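Local atomic coordinates of listeriolysin O (Listeria monocytogenes, PDB entry 4CDB), a protein that binds cholesterol-containing host membranes, changes conformation and assembles into an oligomeric pore that lyses the cell. Residues S272-F281 and E295-S303; V220-F231 and A253-G261. One frame throughout, in Å; residues are numbered along the deposited sequence.

Contact 1 of 2, residues S272-F281 and E295-S303; sequences SHSTKVKAAF and ELTNIIKNS
I299 and A280 carry an apolar contact between two short helices whose axes, over 277-281 and 295-301, approach to 8.9 Å at a crossing angle of -78°. The methyl of A280 rests against I299, CB to CG2 3.8 Å; so small a side chain lets the CA atoms of A280 and L296 come within 4.9 Å. The other branch of I299, CG1 anti to its carbonyl carbon (chi1 -65°), carries CD1 to S274 OG (3.6 Å) in the turn before helix 277-286 and to V277 CG2 (4.0 Å) in its first turn. L296 lays CD2 against K276 CB at 3.9 Å and on A280 CB; I300 CD1 comes against A280 O.

Polar groups shape the surroundings without a hydrogen bond crossing the contact. Serines suit the turn because each hydroxyl accepts from a backbone N two residues on: S274 N to S272 OG, 3.0 Å, and K276 N to S274 OG form successive ST turns ending at the N-cap K276. The oppositely charged K276 NZ and E295 OE2 stay 5.2 Å apart, at most a loose attraction. F281 turns its ring edge to S303, while V277 CG1 covers one face.

Both segments overlap regions that become transmembrane beta-strands in the pore; here much of each is helix, and V277, F281 and S303 meet T270 of strand 262-270, V277 also Q207 and F281 E209 of strand 207-222.

Contact 2 of 2, residues V220-F231 and A253-G261; sequences VNVNEPTRPSRF and AYISSVAYG
F231 points its ring edge at the face of Y254, a T-shaped pair with planes at 82° and centroids 5.0 Å apart. Its CE2 stands over the rim of the tyrosine ring, 3.5 Å from Y254 CG. With CG between backbone N and carbonyl carbon (chi1 65°), the Y254 ring presents its face to that edge and carries OH to the aliphatic part of E224, 3.4 Å from CG. P225, a compact, puckered apolar ring, sets CG over one face of F231, toward the rim.

Beside this cluster the strands pair antiparallel. V220 and V258 form a hydrogen-bonded pair, V220 N to V258 O 3.1 Å and V258 N to V220 O 2.9 Å; N221 and S257 form the non-hydrogen-bonded pair, and V222 N donates to S256 O at 2.9 Å. The beta-branched valines favour extended backbone, and V220 CG2 packs on Y260 CE1 at 3.9 Å.

Farther out, the Y254 hydroxyl is hydrogen-bonded to N357 OD1, and T350 holds S256 OG. The pairing belongs to the cytolysin's large curled antiparallel sheet, continued by the aromatic junction where the chain leaves strand 207-222. Strand 114-118 flanks 207-222 and strand 345-353 flanks 252-260, while R227 and S229 bind D24 of helix 14-28.

Overall arrangement
Both segments of contact 2 precede those of contact 1 in the sequence; the centres of the two contacts are 45 Å apart and their nearest atoms about 22 Å apart. The large antiparallel sheet joins them: strand 207-222 pairs with strand 252-260 in contact 2, and its other end, with strand 262-270, lies beside contact 1. Contact 2 is buried, contact 1 only partly so. This fits the family's mechanism, in which helical bundles flanking the sheet unfold into membrane-spanning hairpins: contact 1 would have to come apart, while 220-231 and 253-261 are not among the segments that form the membrane-spanning strands.

Contact 1 of 2, residues S272-F281 and E295-S303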
loop_
_atom_site.group_PDB
_atom_site.type_symbol
_atom_site.label_atom_id
_atom_site.label_comp_id
_atom_site.label_asym_id
_atom_site.label_seq_id
_atom_site.Cartn_x
_atom_site.Cartn_y
_atom_site.Cartn_z
ATOM N N SER A 272 -6.429 -15.439 -3.588
ATOM C CA SER A 272 -5.260 -16.231 -3.941
ATOM C C SER A 272 -4.230 -16.295 -2.816
ATOM O O SER A 272 -4.004 -15.315 -2.105
ATOM C CB SER A 272 -4.608 -15.673 -5.206
ATOM O OG SER A 272 -3.358 -16.296 -5.444
ATOM N N HIS A 273 -3.605 -17.457 -2.663
ATOM C CA HIS A 273 -2.578 -17.644 -1.650
ATOM C C HIS A 273 -1.191 -17.548 -2.276
ATOM O O HIS A 273 -0.184 -17.785 -1.611
ATOM C CB HIS A 273 -2.744 -19.000 -0.960
ATOM C CG HIS A 273 -4.085 -19.196 -0.326
ATOM N ND1 HIS A 273 -4.313 -18.987 1.015
ATOM C CD2 HIS A 273 -5.271 -19.592 -0.851
ATOM C CE1 HIS A 273 -5.581 -19.242 1.292
ATOM N NE2 HIS A 273 -6.181 -19.611 0.174
ATOM N N SER A 274 -1.147 -17.196 -3.558
ATOM C CA SER A 274 0.109 -17.133 -4.298
ATOM C C SER A 274 1.081 -16.088 -3.751
ATOM O O SER A 274 0.675 -15.113 -3.117
ATOM C CB SER A 274 -0.156 -16.869 -5.780
ATOM O OG SER A 274 1.058 -16.727 -6.494
ATOM N N THR A 275 2.368 -16.300 -4.007
ATOM C CA THR A 275 3.407 -15.381 -3.558
ATOM C C THR A 275 3.733 -14.354 -4.640
ATOM O O THR A 275 4.657 -13.553 -4.494
ATOM C CB THR A 275 4.690 -16.143 -3.175
ATOM O OG1 THR A 275 5.649 -15.230 -2.627
ATOM C CG2 THR A 275 5.283 -16.828 -4.397
ATOM N N LYS A 276 2.962 -14.382 -5.724
ATOM C CA LYS A 276 3.188 -13.492 -6.858
ATOM C C LYS A 276 2.130 -12.397 -6.969
ATOM O O LYS A 276 2.097 -11.658 -7.955
ATOM C CB LYS A 276 3.223 -14.291 -8.162
ATOM C CG LYS A 276 4.523 -15.028 -8.423
ATOM C CD LYS A 276 4.475 -15.735 -9.768
ATOM C CE LYS A 276 5.858 -16.175 -10.217
ATOM N NZ LYS A 276 6.505 -17.087 -9.234
ATOM N N VAL A 277 1.272 -12.299 -5.959
ATOM C CA VAL A 277 0.157 -11.355 -5.975
ATOM C C VAL A 277 0.605 -9.904 -6.174
ATOM O O VAL A 277 -0.002 -9.163 -6.948
ATOM C CB VAL A 277 -0.703 -11.483 -4.699
ATOM C CG1 VAL A 277 -1.778 -10.414 -4.661
ATOM C CG2 VAL A 277 -1.330 -12.867 -4.632
ATOM N N LYS A 278 1.679 -9.515 -5.492
ATOM C CA LYS A 278 2.235 -8.171 -5.633
ATOM C C LYS A 278 2.626 -7.886 -7.082
ATOM O O LYS A 278 2.217 -6.877 -7.655
ATOM C CB LYS A 278 3.450 -7.992 -4.717
ATOM C CG LYS A 278 4.064 -6.596 -4.740
ATOM C CD LYS A 278 3.157 -5.572 -4.070
ATOM C CE LYS A 278 3.852 -4.226 -3.899
ATOM N NZ LYS A 278 4.172 -3.574 -5.202
ATOM N N ALA A 279 3.408 -8.787 -7.669
ATOM C CA ALA A 279 3.844 -8.646 -9.056
ATOM C C ALA A 279 2.652 -8.621 -10.007
ATOM O O ALA A 279 2.643 -7.878 -10.989
ATOM C CB ALA A 279 4.794 -9.772 -9.429
ATOM N N ALA A 280 1.647 -9.437 -9.705
ATOM C CA ALA A 280 0.417 -9.457 -10.485
ATOM C C ALA A 280 -0.301 -8.117 -10.383
ATOM O O ALA A 280 -0.756 -7.569 -11.389
ATOM C CB ALA A 280 -0.486 -10.581 -10.014
ATOM N N PHE A 281 -0.402 -7.601 -9.161
ATOM C CA PHE A 281 -1.014 -6.300 -8.914
ATOM C C PHE A 281 -0.254 -5.195 -9.642
ATOM O O PHE A 281 -0.860 -4.299 -10.229
ATOM C CB PHE A 281 -1.056 -5.997 -7.413
ATOM C CG PHE A 281 -2.171 -6.692 -6.676
ATOM C CD1 PHE A 281 -3.134 -7.417 -7.358
ATOM C CD2 PHE A 281 -2.259 -6.607 -5.295
ATOM C CE1 PHE A 281 -4.162 -8.050 -6.676
ATOM C CE2 PHE A 281 -3.282 -7.236 -4.607
ATOM C CZ PHE A 281 -4.236 -7.958 -5.299
ATOM N N GLU A 295 0.157 -17.489 -14.563
ATOM C CA GLU A 295 0.079 -17.417 -13.107
ATOM C C GLU A 295 -0.367 -16.024 -12.669
ATOM O O GLU A 295 -1.257 -15.878 -11.832
ATOM C CB GLU A 295 1.426 -17.773 -12.473
ATOM C CG GLU A 295 2.595 -17.846 -13.455
ATOM C CD GLU A 295 3.059 -16.483 -13.951
ATOM O OE1 GLU A 295 2.223 -15.709 -14.463
ATOM O OE2 GLU A 295 4.268 -16.190 -13.841
ATOM N N LEU A 296 0.262 -15.004 -13.245
ATOM C CA LEU A 296 -0.116 -13.621 -12.985
ATOM C C LEU A 296 -1.477 -13.339 -13.606
ATOM O O LEU A 296 -2.297 -12.619 -13.037
ATOM C CB LEU A 296 0.929 -12.664 -13.562
ATOM C CG LEU A 296 2.381 -12.835 -13.111
ATOM C CD1 LEU A 296 3.275 -11.818 -13.803
ATOM C CD2 LEU A 296 2.500 -12.712 -11.602
ATOM N N THR A 297 -1.710 -13.920 -14.780
ATOM C CA THR A 297 -2.964 -13.739 -15.502
ATOM C C THR A 297 -4.134 -14.334 -14.721
ATOM O O THR A 297 -5.246 -13.805 -14.751
ATOM C CB THR A 297 -2.898 -14.374 -16.909
ATOM O OG1 THR A 297 -1.726 -13.907 -17.591
ATOM C CG2 THR A 297 -4.129 -14.013 -17.725
ATOM N N ASN A 298 -3.875 -15.430 -14.013
ATOM C CA ASN A 298 -4.909 -16.092 -13.224
ATOM C C ASN A 298 -5.262 -15.304 -11.967
ATOM O O ASN A 298 -6.433 -15.180 -11.613
ATOM C CB ASN A 298 -4.481 -17.514 -12.852
ATOM C CG ASN A 298 -5.662 -18.426 -12.580
ATOM O OD1 ASN A 298 -6.166 -18.494 -11.460
ATOM N ND2 ASN A 298 -6.108 -19.138 -13.610
ATOM N N ILE A 299 -4.242 -14.776 -11.296
ATOM C CA ILE A 299 -4.452 -13.954 -10.110
ATOM C C ILE A 299 -5.306 -12.736 -10.453
ATOM O O ILE A 299 -6.280 -12.436 -9.762
ATOM C CB ILE A 299 -3.113 -13.501 -9.487
ATOM C CG1 ILE A 299 -2.333 -14.708 -8.967
ATOM C CG2 ILE A 299 -3.351 -12.501 -8.363
ATOM C CD1 ILE A 299 -1.024 -14.349 -8.293
ATOM N N ILE A 300 -4.945 -12.056 -11.539
ATOM C CA ILE A 300 -5.666 -10.873 -12.004
ATOM C C ILE A 300 -7.124 -11.184 -12.340
ATOM O O ILE A 300 -8.024 -10.415 -11.996
ATOM C CB ILE A 300 -4.962 -10.228 -13.221
ATOM C CG1 ILE A 300 -3.602 -9.672 -12.798
ATOM C CG2 ILE A 300 -5.815 -9.123 -13.831
ATOM C CD1 ILE A 300 -2.851 -8.971 -13.903
ATOM N N LYS A 301 -7.349 -12.318 -12.997
ATOM C CA LYS A 301 -8.696 -12.766 -13.339
ATOM C C LYS A 301 -9.564 -12.942 -12.093
ATOM O O LYS A 301 -10.769 -12.685 -12.121
ATOM C CB LYS A 301 -8.632 -14.080 -14.123
ATOM C CG LYS A 301 -9.989 -14.657 -14.497
ATOM C CD LYS A 301 -10.740 -13.736 -15.447
ATOM C CE LYS A 301 -12.135 -14.263 -15.747
ATOM N NZ LYS A 301 -13.001 -14.269 -14.534
ATOM N N ASN A 302 -8.941 -13.373 -11.002
ATOM C CA ASN A 302 -9.656 -13.620 -9.755
ATOM C C ASN A 302 -9.389 -12.547 -8.698
ATOM O O ASN A 302 -9.493 -12.802 -7.498
ATOM C CB ASN A 302 -9.310 -15.009 -9.209
ATOM C CG ASN A 302 -9.426 -16.097 -10.265
ATOM O OD1 ASN A 302 -10.507 -16.639 -10.503
ATOM N ND2 ASN A 302 -8.308 -16.422 -10.904
ATOM N N SER A 303 -9.045 -11.346 -9.150
ATOM C CA SER A 303 -8.817 -10.226 -8.244
ATOM C C SER A 303 -9.774 -9.082 -8.555
ATOM O O SER A 303 -10.131 -8.861 -9.712
ATOM C CB SER A 303 -7.373 -9.731 -8.347
ATOM O OG SER A 303 -6.451 -10.766 -8.059
#

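Contact 2 of 2, residues V220-F231 and A253-G261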
loop_
_atom_site.group_PDB
_atom_site.type_symbol
_atom_site.label_atom_id
_atom_site.label_comp_id
_atom_site.label_asym_id
_atom_site.label_seq_id
_atom_site.Cartn_x
_atom_site.Cartn_y
_atom_site.Cartn_z
ATOM N N VAL A 220 0.951 25.696 -5.144
ATOM C CA VAL A 220 0.996 27.094 -4.751
ATOM C C VAL A 220 1.777 27.232 -3.449
ATOM O O VAL A 220 1.419 26.629 -2.431
ATOM C CB VAL A 220 -0.418 27.690 -4.582
ATOM C CG1 VAL A 220 -0.335 29.109 -4.032
ATOM C CG2 VAL A 220 -1.167 27.666 -5.913
ATOM N N ASN A 221 2.851 28.016 -3.490
ATOM C CA ASN A 221 3.686 28.222 -2.310
ATOM C C ASN A 221 3.675 29.670 -1.808
ATOM O O ASN A 221 3.223 30.581 -2.508
ATOM C CB ASN A 221 5.117 27.746 -2.569
ATOM C CG ASN A 221 5.809 28.541 -3.655
ATOM O OD1 ASN A 221 5.159 29.211 -4.456
ATOM N ND2 ASN A 221 7.134 28.470 -3.689
ATOM N N VAL A 222 4.174 29.868 -0.589
ATOM C CA VAL A 222 4.153 31.171 0.065
ATOM C C VAL A 222 5.576 31.653 0.326
ATOM O O VAL A 222 6.479 30.844 0.535
ATOM C CB VAL A 222 3.400 31.091 1.412
ATOM C CG1 VAL A 222 3.148 32.474 1.979
ATOM C CG2 VAL A 222 2.086 30.369 1.231
ATOM N N ASN A 223 5.778 32.969 0.300
ATOM C CA ASN A 223 7.067 33.558 0.656
ATOM C C ASN A 223 7.490 33.151 2.065
ATOM O O ASN A 223 6.646 32.938 2.933
ATOM C CB ASN A 223 6.995 35.084 0.571
ATOM C CG ASN A 223 6.093 35.684 1.635
ATOM O OD1 ASN A 223 4.868 35.617 1.537
ATOM N ND2 ASN A 223 6.699 36.279 2.657
ATOM N N GLU A 224 8.796 33.032 2.286
ATOM C CA GLU A 224 9.312 32.746 3.620
ATOM C C GLU A 224 9.749 34.039 4.300
ATOM O O GLU A 224 10.762 34.628 3.927
ATOM C CB GLU A 224 10.473 31.748 3.558
ATOM C CG GLU A 224 10.089 30.369 3.038
ATOM C CD GLU A 224 11.234 29.372 3.101
ATOM O OE1 GLU A 224 12.349 29.766 3.503
ATOM O OE2 GLU A 224 11.016 28.193 2.749
ATOM N N PRO A 225 8.981 34.481 5.308
ATOM C CA PRO A 225 9.243 35.752 5.993
ATOM C C PRO A 225 10.565 35.740 6.754
ATOM O O PRO A 225 10.924 34.728 7.361
ATOM C CB PRO A 225 8.070 35.867 6.971
ATOM C CG PRO A 225 7.650 34.457 7.218
ATOM C CD PRO A 225 7.848 33.754 5.907
ATOM N N THR A 226 11.280 36.860 6.717
ATOM C CA THR A 226 12.547 36.982 7.429
ATOM C C THR A 226 12.326 37.184 8.926
ATOM O O THR A 226 13.241 36.995 9.726
ATOM C CB THR A 226 13.389 38.152 6.888
ATOM O OG1 THR A 226 12.615 39.358 6.927
ATOM C CG2 THR A 226 13.831 37.883 5.457
ATOM N N ARG A 227 11.111 37.579 9.291
ATOM C CA ARG A 227 10.739 37.752 10.689
ATOM C C ARG A 227 9.482 36.948 10.984
ATOM O O ARG A 227 8.547 36.941 10.182
ATOM C CB ARG A 227 10.490 39.225 11.013
ATOM C CG ARG A 227 11.682 40.131 10.766
ATOM C CD ARG A 227 11.312 41.592 10.975
ATOM N NE ARG A 227 10.810 41.836 12.325
ATOM C CZ ARG A 227 10.263 42.979 12.729
ATOM N NH1 ARG A 227 10.141 43.996 11.887
ATOM N NH2 ARG A 227 9.836 43.102 13.977
ATOM N N PRO A 228 9.464 36.258 12.134
ATOM C CA PRO A 228 8.299 35.473 12.556
ATOM C C PRO A 228 7.037 36.321 12.673
ATOM O O PRO A 228 5.937 35.825 12.436
ATOM C CB PRO A 228 8.716 34.950 13.933
ATOM C CG PRO A 228 10.207 34.881 13.868
ATOM C CD PRO A 228 10.620 36.059 13.027
ATOM N N SER A 229 7.198 37.592 13.025
ATOM C CA SER A 229 6.060 38.485 13.229
ATOM C C SER A 229 5.401 38.956 11.931
ATOM O O SER A 229 4.316 39.531 11.965
ATOM C CB SER A 229 6.477 39.699 14.060
ATOM O OG SER A 229 7.517 40.418 13.423
ATOM N N ARG A 230 6.055 38.719 10.796
ATOM C CA ARG A 230 5.558 39.219 9.512
ATOM C C ARG A 230 4.179 38.685 9.127
ATOM O O ARG A 230 3.424 39.359 8.433
ATOM C CB ARG A 230 6.556 38.940 8.382
ATOM C CG ARG A 230 7.352 40.158 7.939
ATOM C CD ARG A 230 6.441 41.326 7.569
ATOM N NE ARG A 230 6.205 41.437 6.130
ATOM C CZ ARG A 230 5.067 41.118 5.520
ATOM N NH1 ARG A 230 4.037 40.661 6.219
ATOM N NH2 ARG A 230 4.957 41.261 4.206
ATOM N N PHE A 231 3.853 37.478 9.576
ATOM C CA PHE A 231 2.585 36.855 9.201
ATOM C C PHE A 231 1.409 37.345 10.042
ATOM O O PHE A 231 0.250 37.164 9.669
ATOM C CB PHE A 231 2.684 35.327 9.259
ATOM C CG PHE A 231 3.262 34.710 8.014
ATOM C CD1 PHE A 231 3.465 35.475 6.876
ATOM C CD2 PHE A 231 3.593 33.364 7.979
ATOM C CE1 PHE A 231 3.993 34.914 5.726
ATOM C CE2 PHE A 231 4.122 32.795 6.833
ATOM C CZ PHE A 231 4.322 33.572 5.703
ATOM N N ALA A 253 3.462 27.136 13.212
ATOM C CA ALA A 253 3.935 26.771 11.884
ATOM C C ALA A 253 2.980 27.321 10.837
ATOM O O ALA A 253 1.853 27.704 11.156
ATOM C CB ALA A 253 4.054 25.257 11.754
ATOM N N TYR A 254 3.431 27.366 9.587
ATOM C CA TYR A 254 2.572 27.800 8.493
ATOM C C TYR A 254 2.611 26.825 7.321
ATOM O O TYR A 254 3.604 26.126 7.109
ATOM C CB TYR A 254 2.945 29.211 8.022
ATOM C CG TYR A 254 4.319 29.325 7.402
ATOM C CD1 TYR A 254 5.450 29.444 8.198
ATOM C CD2 TYR A 254 4.484 29.327 6.022
ATOM C CE1 TYR A 254 6.709 29.551 7.637
ATOM C CE2 TYR A 254 5.739 29.436 5.453
ATOM C CZ TYR A 254 6.847 29.548 6.266
ATOM O OH TYR A 254 8.099 29.656 5.708
ATOM N N ILE A 255 1.521 26.775 6.566
ATOM C CA ILE A 255 1.475 25.958 5.362
ATOM C C ILE A 255 2.258 26.662 4.254
ATOM O O ILE A 255 1.810 27.670 3.704
ATOM C CB ILE A 255 0.023 25.678 4.931
ATOM C CG1 ILE A 255 -0.740 24.985 6.066
ATOM C CG2 ILE A 255 -0.011 24.831 3.672
ATOM C CD1 ILE A 255 -2.169 24.608 5.717
ATOM N N SER A 256 3.437 26.130 3.944
ATOM C CA SER A 256 4.351 26.760 2.995
ATOM C C SER A 256 4.015 26.455 1.536
ATOM O O SER A 256 4.368 27.220 0.642
ATOM C CB SER A 256 5.796 26.355 3.303
ATOM O OG SER A 256 5.922 24.944 3.386
ATOM N N SER A 257 3.330 25.340 1.300
ATOM C CA SER A 257 2.987 24.929 -0.058
ATOM C C SER A 257 1.828 23.941 -0.066
ATOM O O SER A 257 1.745 23.075 0.801
ATOM C CB SER A 257 4.201 24.304 -0.746
ATOM O OG SER A 257 3.892 23.919 -2.072
ATOM N N VAL A 258 0.936 24.078 -1.045
ATOM C CA VAL A 258 -0.200 23.174 -1.185
ATOM C C VAL A 258 -0.240 22.572 -2.584
ATOM O O VAL A 258 -0.167 23.292 -3.582
ATOM C CB VAL A 258 -1.544 23.894 -0.925
ATOM C CG1 VAL A 258 -2.716 22.941 -1.155
ATOM C CG2 VAL A 258 -1.591 24.466 0.484
ATOM N N ALA A 259 -0.351 21.248 -2.653
ATOM C CA ALA A 259 -0.480 20.557 -3.932
ATOM C C ALA A 259 -1.952 20.388 -4.304
ATOM O O ALA A 259 -2.750 19.876 -3.513
ATOM C CB ALA A 259 0.218 19.202 -3.885
ATOM N N TYR A 260 -2.311 20.832 -5.504
ATOM C CA TYR A 260 -3.685 20.730 -5.984
ATOM C C TYR A 260 -3.773 19.710 -7.110
ATOM O O TYR A 260 -2.865 19.608 -7.935
ATOM C CB TYR A 260 -4.185 22.086 -6.492
ATOM C CG TYR A 260 -4.282 23.164 -5.433
ATOM C CD1 TYR A 260 -3.165 23.901 -5.062
ATOM C CD2 TYR A 260 -5.494 23.462 -4.825
ATOM C CE1 TYR A 260 -3.247 24.893 -4.104
ATOM C CE2 TYR A 260 -5.589 24.454 -3.864
ATOM C CZ TYR A 260 -4.461 25.166 -3.508
ATOM O OH TYR A 260 -4.544 26.156 -2.555
ATOM N N GLY A 261 -4.871 18.963 -7.149
ATOM C CA GLY A 261 -5.075 17.998 -8.211
ATOM C C GLY A 261 -6.095 16.914 -7.924
ATOM O O GLY A 261 -7.113 17.144 -7.269
#